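Local coordinates for protein putative glutathionylspermidine synthase (Methylobacillus flagellatus, PDB 3N6X) that probably acts as an ATP-grasp ligase, being a putative glutathionylspermidine synthase of the circularly permuted type 2 ATP-grasp family, at residues R269-I282 and G305-V317. Sequence-based numbering, arbitrary orientation.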
ATOM      1  N   ARG A 269      -9.206  28.021  11.890  1.00 32.01           N
ATOM      2  CA  ARG A 269      -9.603  26.695  12.383  1.00 32.18           C
ATOM      3  C   ARG A 269      -9.391  25.577  11.368  1.00 35.05           C
ATOM      4  O   ARG A 269      -9.724  25.730  10.193  1.00 34.39           O
ATOM      5  CB  ARG A 269     -11.043  26.669  12.914  1.00 31.83           C
ATOM      6  CG  ARG A 269     -11.236  25.543  13.917  1.00 41.33           C
ATOM      7  CD  ARG A 269     -12.662  25.337  14.311  1.00 48.84           C
ATOM      8  NE  ARG A 269     -12.828  24.069  15.024  1.00 49.62           N
ATOM      9  CZ  ARG A 269     -13.768  23.848  15.936  1.00 63.70           C
ATOM     10  NH1 ARG A 269     -14.616  24.815  16.273  1.00 53.77           N
ATOM     11  NH2 ARG A 269     -13.857  22.666  16.534  1.00 43.42           N
ATOM     12  N   VAL A 270      -8.802  24.463  11.824  1.00 30.98           N
ATOM     13  CA  VAL A 270      -8.560  23.283  10.992  1.00 30.27           C
ATOM     14  C   VAL A 270      -9.575  22.222  11.370  1.00 33.62           C
ATOM     15  O   VAL A 270      -9.715  21.902  12.557  1.00 33.23           O
ATOM     16  CB  VAL A 270      -7.102  22.779  11.136  1.00 33.93           C
ATOM     17  CG1 VAL A 270      -6.933  21.389  10.518  1.00 33.23           C
ATOM     18  CG2 VAL A 270      -6.113  23.778  10.519  1.00 33.03           C
ATOM     19  N   ASP A 271     -10.331  21.708  10.379  1.00 29.63           N
ATOM     20  CA  ASP A 271     -11.378  20.729  10.666  1.00 29.36           C
ATOM     21  C   ASP A 271     -10.948  19.290  10.426  1.00 31.56           C
ATOM     22  O   ASP A 271     -11.389  18.391  11.154  1.00 30.65           O
ATOM     23  CB  ASP A 271     -12.665  21.069   9.900  1.00 31.45           C
ATOM     24  CG  ASP A 271     -13.144  22.486  10.191  1.00 36.67           C
ATOM     25  OD1 ASP A 271     -13.492  22.769  11.371  1.00 36.12           O
ATOM     26  OD2 ASP A 271     -13.087  23.329   9.272  1.00 37.50           O
ATOM     27  N   VAL A 272     -10.111  19.061   9.396  1.00 26.08           N
ATOM     28  CA  VAL A 272      -9.636  17.723   9.043  1.00 24.61           C
ATOM     29  C   VAL A 272      -8.133  17.764   8.806  1.00 30.02           C
ATOM     30  O   VAL A 272      -7.652  18.610   8.049  1.00 30.51           O
ATOM     31  CB  VAL A 272     -10.386  17.117   7.804  1.00 26.21           C
ATOM     32  CG1 VAL A 272      -9.946  15.676   7.544  1.00 24.82           C
ATOM     33  CG2 VAL A 272     -11.908  17.199   7.966  1.00 25.30           C
ATOM     34  N   ILE A 273      -7.391  16.841   9.437  1.00 26.70           N
ATOM     35  CA  ILE A 273      -5.945  16.720   9.228  1.00 26.58           C
ATOM     36  C   ILE A 273      -5.640  15.384   8.566  1.00 30.52           C
ATOM     37  O   ILE A 273      -5.918  14.320   9.144  1.00 29.13           O
ATOM     38  CB  ILE A 273      -5.141  16.870  10.556  1.00 28.97           C
ATOM     39  CG1 ILE A 273      -5.308  18.268  11.173  1.00 28.30           C
ATOM     40  CG2 ILE A 273      -3.657  16.527  10.334  1.00 29.44           C
ATOM     41  CD1 ILE A 273      -4.986  18.319  12.703  1.00 27.64           C
ATOM     42  N   TYR A 274      -5.076  15.433   7.364  1.00 26.66           N
ATOM     43  CA  TYR A 274      -4.598  14.248   6.690  1.00 25.92           C
ATOM     44  C   TYR A 274      -3.209  14.035   7.255  1.00 30.48           C
ATOM     45  O   TYR A 274      -2.293  14.792   6.939  1.00 27.74           O
ATOM     46  CB  TYR A 274      -4.589  14.480   5.159  1.00 26.72           C
ATOM     47  CG  TYR A 274      -3.905  13.413   4.323  1.00 27.11           C
ATOM     48  CD1 TYR A 274      -3.857  12.087   4.747  1.00 29.13           C
ATOM     49  CD2 TYR A 274      -3.427  13.704   3.051  1.00 27.31           C
ATOM     50  CE1 TYR A 274      -3.220  11.106   3.987  1.00 29.69           C
ATOM     51  CE2 TYR A 274      -2.816  12.724   2.264  1.00 27.99           C
ATOM     52  CZ  TYR A 274      -2.704  11.428   2.741  1.00 36.14           C
ATOM     53  OH  TYR A 274      -2.091  10.462   1.971  1.00 35.22           O
ATOM     54  N   ARG A 275      -3.092  13.132   8.245  1.00 31.70           N
ATOM     55  CA  ARG A 275      -1.809  12.957   8.935  1.00 32.67           C
ATOM     56  C   ARG A 275      -0.856  12.017   8.226  1.00 36.58           C
ATOM     57  O   ARG A 275      -1.218  10.879   7.908  1.00 36.14           O
ATOM     58  CB  ARG A 275      -1.988  12.588  10.441  1.00 33.93           C
ATOM     59  CG  ARG A 275      -2.729  11.290  10.707  1.00 41.43           C
ATOM     60  CD  ARG A 275      -2.057  10.458  11.784  1.00 44.89           C
ATOM     61  NE  ARG A 275      -2.721   9.163  11.952  1.00 43.90           N
ATOM     62  CZ  ARG A 275      -2.139   7.988  11.711  1.00 62.09           C
ATOM     63  NH1 ARG A 275      -0.865   7.935  11.338  1.00 45.28           N
ATOM     64  NH2 ARG A 275      -2.820   6.856  11.865  1.00 51.70           N
ATOM     65  N   ARG A 276       0.359  12.499   7.951  1.00 32.29           N
ATOM     66  CA  ARG A 276       1.402  11.664   7.371  1.00 31.50           C
ATOM     67  C   ARG A 276       2.537  11.501   8.391  1.00 35.25           C
ATOM     68  O   ARG A 276       3.707  11.367   8.036  1.00 35.63           O
ATOM     69  CB  ARG A 276       1.876  12.207   6.003  1.00 29.02           C
ATOM     70  CG  ARG A 276       0.802  12.103   4.889  1.00 29.06           C
ATOM     71  CD  ARG A 276       0.434  10.657   4.511  1.00 32.51           C
ATOM     72  NE  ARG A 276       1.568   9.939   3.916  1.00 32.96           N
ATOM     73  CZ  ARG A 276       1.768   9.813   2.610  1.00 41.38           C
ATOM     74  NH1 ARG A 276       0.887  10.305   1.747  1.00 31.60           N
ATOM     75  NH2 ARG A 276       2.844   9.187   2.156  1.00 26.08           N
ATOM     76  N   ILE A 277       2.160  11.513   9.666  1.00 32.46           N
ATOM     77  CA  ILE A 277       3.047  11.312  10.812  1.00 33.50           C
ATOM     78  C   ILE A 277       2.512  10.102  11.596  1.00 40.31           C
ATOM     79  O   ILE A 277       1.298   9.915  11.649  1.00 40.60           O
ATOM     80  CB  ILE A 277       3.072  12.604  11.699  1.00 36.35           C
ATOM     81  CG1 ILE A 277       3.667  13.799  10.925  1.00 36.40           C
ATOM     82  CG2 ILE A 277       3.814  12.371  12.996  1.00 38.21           C
ATOM     83  CD1 ILE A 277       3.849  15.050  11.716  1.00 44.48           C
ATOM     84  N   ASP A 278       3.403   9.278  12.193  1.00 37.91           N
ATOM     85  CA  ASP A 278       2.968   8.130  13.002  1.00 38.05           C
ATOM     86  C   ASP A 278       2.266   8.597  14.263  1.00 41.70           C
ATOM     87  O   ASP A 278       2.611   9.656  14.796  1.00 40.81           O
ATOM     88  CB  ASP A 278       4.165   7.251  13.379  1.00 41.04           C
ATOM     89  CG  ASP A 278       4.730   6.436  12.231  1.00 62.78           C
ATOM     90  OD1 ASP A 278       3.922   5.882  11.436  1.00 65.00           O
ATOM     91  OD2 ASP A 278       5.970   6.282  12.170  1.00 72.70           O
ATOM     92  N   ASP A 279       1.288   7.796  14.762  1.00 39.62           N
ATOM     93  CA  ASP A 279       0.551   8.055  16.019  1.00 41.05           C
ATOM     94  C   ASP A 279       1.465   8.544  17.110  1.00 46.15           C
ATOM     95  O   ASP A 279       1.166   9.523  17.771  1.00 46.96           O
ATOM     96  CB  ASP A 279      -0.120   6.753  16.525  1.00 44.00           C
ATOM     97  CG  ASP A 279      -1.348   6.344  15.773  1.00 51.89           C
ATOM     98  OD1 ASP A 279      -1.803   7.126  14.915  1.00 53.37           O
ATOM     99  OD2 ASP A 279      -1.878   5.254  16.062  1.00 54.52           O
ATOM    100  N   ASP A 280       2.548   7.808  17.346  1.00 43.99           N
ATOM    101  CA  ASP A 280       3.518   8.054  18.407  1.00 44.23           C
ATOM    102  C   ASP A 280       4.037   9.476  18.453  1.00 43.78           C
ATOM    103  O   ASP A 280       4.462   9.925  19.512  1.00 43.51           O
ATOM    104  CB  ASP A 280       4.705   7.093  18.246  1.00 47.39           C
ATOM    105  CG  ASP A 280       4.520   5.776  18.933  1.00 71.59           C
ATOM    106  OD1 ASP A 280       3.824   5.742  19.968  1.00 75.17           O
ATOM    107  OD2 ASP A 280       5.137   4.783  18.484  1.00 84.21           O
ATOM    108  N   PHE A 281       4.063  10.164  17.303  1.00 37.46           N
ATOM    109  CA  PHE A 281       4.679  11.489  17.180  1.00 35.92           C
ATOM    110  C   PHE A 281       3.708  12.669  17.069  1.00 40.83           C
ATOM    111  O   PHE A 281       4.170  13.802  16.952  1.00 40.99           O
ATOM    112  CB  PHE A 281       5.636  11.498  15.987  1.00 36.84           C
ATOM    113  CG  PHE A 281       6.912  10.731  16.213  1.00 37.98           C
ATOM    114  CD1 PHE A 281       6.962   9.357  16.011  1.00 40.70           C
ATOM    115  CD2 PHE A 281       8.080  11.388  16.590  1.00 39.87           C
ATOM    116  CE1 PHE A 281       8.147   8.648  16.210  1.00 42.03           C
ATOM    117  CE2 PHE A 281       9.263  10.679  16.792  1.00 42.91           C
ATOM    118  CZ  PHE A 281       9.288   9.312  16.608  1.00 41.49           C
ATOM    119  N   ILE A 282       2.382  12.423  17.099  1.00 37.96           N
ATOM    120  CA  ILE A 282       1.395  13.488  16.867  1.00 38.71           C
ATOM    121  C   ILE A 282       1.110  14.416  18.045  1.00 41.27           C
ATOM    122  O   ILE A 282       0.578  15.503  17.827  1.00 40.35           O
ATOM    123  CB  ILE A 282       0.073  12.975  16.222  1.00 42.79           C
ATOM    124  CG1 ILE A 282      -0.684  12.009  17.142  1.00 42.75           C
ATOM    125  CG2 ILE A 282       0.295  12.408  14.825  1.00 46.16           C
ATOM    126  CD1 ILE A 282      -2.075  12.407  17.397  1.00 52.05           C
ATOM    127  N   GLY A 305     -14.172  15.432  19.579  1.00 32.65           N
ATOM    128  CA  GLY A 305     -14.892  15.812  18.364  1.00 32.18           C
ATOM    129  C   GLY A 305     -14.640  17.194  17.784  1.00 36.26           C
ATOM    130  O   GLY A 305     -15.431  17.667  16.962  1.00 37.16           O
ATOM    131  N   GLY A 306     -13.518  17.811  18.137  1.00 30.85           N
ATOM    132  CA  GLY A 306     -13.181  19.139  17.627  1.00 29.44           C
ATOM    133  C   GLY A 306     -12.395  19.133  16.331  1.00 32.92           C
ATOM    134  O   GLY A 306     -12.185  20.190  15.723  1.00 33.50           O
ATOM    135  N   VAL A 307     -11.928  17.941  15.906  1.00 27.31           N
ATOM    136  CA  VAL A 307     -11.141  17.768  14.681  1.00 26.33           C
ATOM    137  C   VAL A 307     -11.228  16.302  14.211  1.00 29.88           C
ATOM    138  O   VAL A 307     -11.530  15.413  15.011  1.00 28.45           O
ATOM    139  CB  VAL A 307      -9.638  18.235  14.885  1.00 28.47           C
ATOM    140  CG1 VAL A 307      -8.809  17.180  15.647  1.00 27.74           C
ATOM    141  CG2 VAL A 307      -8.974  18.595  13.553  1.00 27.15           C
ATOM    142  N   THR A 308     -10.951  16.058  12.925  1.00 26.87           N
ATOM    143  CA  THR A 308     -10.858  14.710  12.374  1.00 26.55           C
ATOM    144  C   THR A 308      -9.421  14.443  11.958  1.00 30.70           C
ATOM    145  O   THR A 308      -8.824  15.266  11.266  1.00 29.93           O
ATOM    146  CB  THR A 308     -11.796  14.525  11.169  1.00 30.06           C
ATOM    147  OG1 THR A 308     -13.137  14.717  11.592  1.00 29.59           O
ATOM    148  CG2 THR A 308     -11.665  13.126  10.539  1.00 27.15           C
ATOM    149  N   LEU A 309      -8.872  13.285  12.372  1.00 28.15           N
ATOM    150  CA  LEU A 309      -7.554  12.811  11.940  1.00 27.95           C
ATOM    151  C   LEU A 309      -7.753  11.687  10.950  1.00 30.65           C
ATOM    152  O   LEU A 309      -8.619  10.832  11.145  1.00 29.54           O
ATOM    153  CB  LEU A 309      -6.700  12.329  13.135  1.00 28.48           C
ATOM    154  CG  LEU A 309      -6.350  13.405  14.203  1.00 34.12           C
ATOM    155  CD1 LEU A 309      -5.513  12.816  15.309  1.00 34.14           C
ATOM    156  CD2 LEU A 309      -5.634  14.593  13.584  1.00 34.95           C
ATOM    157  N   ALA A 310      -7.018  11.726   9.854  1.00 27.85           N
ATOM    158  CA  ALA A 310      -7.123  10.720   8.807  1.00 28.53           C
ATOM    159  C   ALA A 310      -5.727  10.353   8.320  1.00 31.84           C
ATOM    160  O   ALA A 310      -5.008  11.229   7.878  1.00 33.39           O
ATOM    161  CB  ALA A 310      -7.962  11.256   7.653  1.00 29.81           C
ATOM    162  N   ASN A 311      -5.295   9.087   8.476  1.00 27.60           N
ATOM    163  CA  ASN A 311      -6.084   8.001   9.082  1.00 26.36           C
ATOM    164  C   ASN A 311      -6.227   8.195  10.597  1.00 29.73           C
ATOM    165  O   ASN A 311      -5.455   8.944  11.214  1.00 28.44           O
ATOM    166  CB  ASN A 311      -5.447   6.646   8.777  1.00 22.64           C
ATOM    167  CG  ASN A 311      -5.554   6.221   7.327  1.00 36.50           C
ATOM    168  OD1 ASN A 311      -6.218   6.856   6.503  1.00 32.93           O
ATOM    169  ND2 ASN A 311      -4.953   5.103   6.999  1.00 26.78           N
ATOM    170  N   ALA A 312      -7.260   7.586  11.176  1.00 26.87           N
ATOM    171  CA  ALA A 312      -7.523   7.651  12.603  1.00 27.01           C
ATOM    172  C   ALA A 312      -6.328   7.159  13.398  1.00 33.71           C
ATOM    173  O   ALA A 312      -5.513   6.390  12.880  1.00 34.22           O
ATOM    174  CB  ALA A 312      -8.739   6.801  12.939  1.00 27.34           C
ATOM    175  N   VAL A 313      -6.241   7.574  14.670  1.00 30.71           N
ATOM    176  CA  VAL A 313      -5.248   7.082  15.613  1.00 29.95           C
ATOM    177  C   VAL A 313      -5.655   5.620  15.988  1.00 33.40           C
ATOM    178  O   VAL A 313      -6.843   5.337  16.131  1.00 30.31           O
ATOM    179  CB  VAL A 313      -5.204   8.012  16.879  1.00 33.13           C
ATOM    180  CG1 VAL A 313      -4.422   7.368  18.027  1.00 32.21           C
ATOM    181  CG2 VAL A 313      -4.625   9.386  16.538  1.00 32.57           C
ATOM    182  N   GLY A 314      -4.672   4.724  16.096  1.00 31.35           N
ATOM    183  CA  GLY A 314      -4.906   3.341  16.515  1.00 30.51           C
ATOM    184  C   GLY A 314      -5.281   2.342  15.433  1.00 33.52           C
ATOM    185  O   GLY A 314      -5.780   1.256  15.752  1.00 30.96           O
ATOM    186  N   THR A 315      -5.022   2.670  14.144  1.00 30.55           N
ATOM    187  CA  THR A 315      -5.324   1.728  13.050  1.00 30.80           C
ATOM    188  C   THR A 315      -4.303   0.590  12.980  1.00 34.63           C
ATOM    189  O   THR A 315      -4.579  -0.438  12.355  1.00 34.32           O
ATOM    190  CB  THR A 315      -5.413   2.448  11.692  1.00 35.00           C
ATOM    191  OG1 THR A 315      -4.144   3.032  11.394  1.00 39.42           O
ATOM    192  CG2 THR A 315      -6.517   3.494  11.652  1.00 27.19           C
ATOM    193  N   GLY A 316      -3.125   0.799  13.592  1.00 30.09           N
ATOM    194  CA  GLY A 316      -2.017  -0.151  13.568  1.00 29.83           C
ATOM    195  C   GLY A 316      -2.351  -1.543  14.078  1.00 34.72           C
ATOM    196  O   GLY A 316      -1.689  -2.511  13.704  1.00 33.80           O
ATOM    197  N   VAL A 317      -3.371  -1.655  14.953  1.00 30.86           N
ATOM    198  CA  VAL A 317      -3.795  -2.940  15.487  1.00 29.95           C
ATOM    199  C   VAL A 317      -4.391  -3.848  14.381  1.00 34.49           C
ATOM    200  O   VAL A 317      -4.318  -5.066  14.497  1.00 34.57           O
ATOM    201  CB  VAL A 317      -4.726  -2.785  16.728  1.00 33.10           C
ATOM    202  CG1 VAL A 317      -6.112  -2.258  16.341  1.00 31.85           C
ATOM    203  CG2 VAL A 317      -4.840  -4.096  17.498  1.00 33.34           C
TER
HETATM  204  O   HOH W   1     -10.634  22.180  15.087  1.00 29.05           O
HETATM  205  O   HOH W   2     -13.957  20.675  13.319  1.00 34.84           O
HETATM  206  O   HOH W   3      -2.530   8.517   7.713  1.00 34.86           O
HETATM  207  O   HOH W   4      -2.197   4.203  13.142  1.00 42.37           O
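V272, I273 and Y274 pair in parallel with T308, L309 and A310, closing a beta-alpha-beta unit whose crossover carries helix 298-303. I273 makes both of its backbone bonds to the neighbouring strand: its N reaches T308 O at 2.8 Å, and its O receives A310 N. Branched, apolar I273 suits the face turned to that helix, where its CB lies alongside L309 CD2 at 3.8 Å; on the other face V272 runs beside T308, whose hydroxyl is bonded to V210 O. At the end of its strand, R275 ties down the loop after A310. Its CG stands between the backbone N and the carbonyl carbon (chi1 61°) and the chain bends at chi2, which carries the guanidinium across N311. There R275 NE meets N311 O from above the carbonyl plane at 2.8 Å, while NH2 donates to A312 O, which lies in the guanidinium plane. NH1 is bonded to I277 O, so the long arginine joins both loops; a leucine here would probably leave the N311 and A312 carbonyls without these donors and the D279 carboxylate without its cationic mate. D279 OD1 sits 3.2 Å from R275 NH2, over one guanidinium face, a salt bridge of charges alone, and water 3 lies over the opposite face. Farther out, I282 CD1 meets L309 CD1 tip to tip and also touches V313 CG2. At the strands' other end, R269 NH2 donates to a lone pair of G306 O. Back at the R275 end, G314, whose positive phi by itself favours glycine, presents its N to the syn side of D279 OD2 at 2.8 Å.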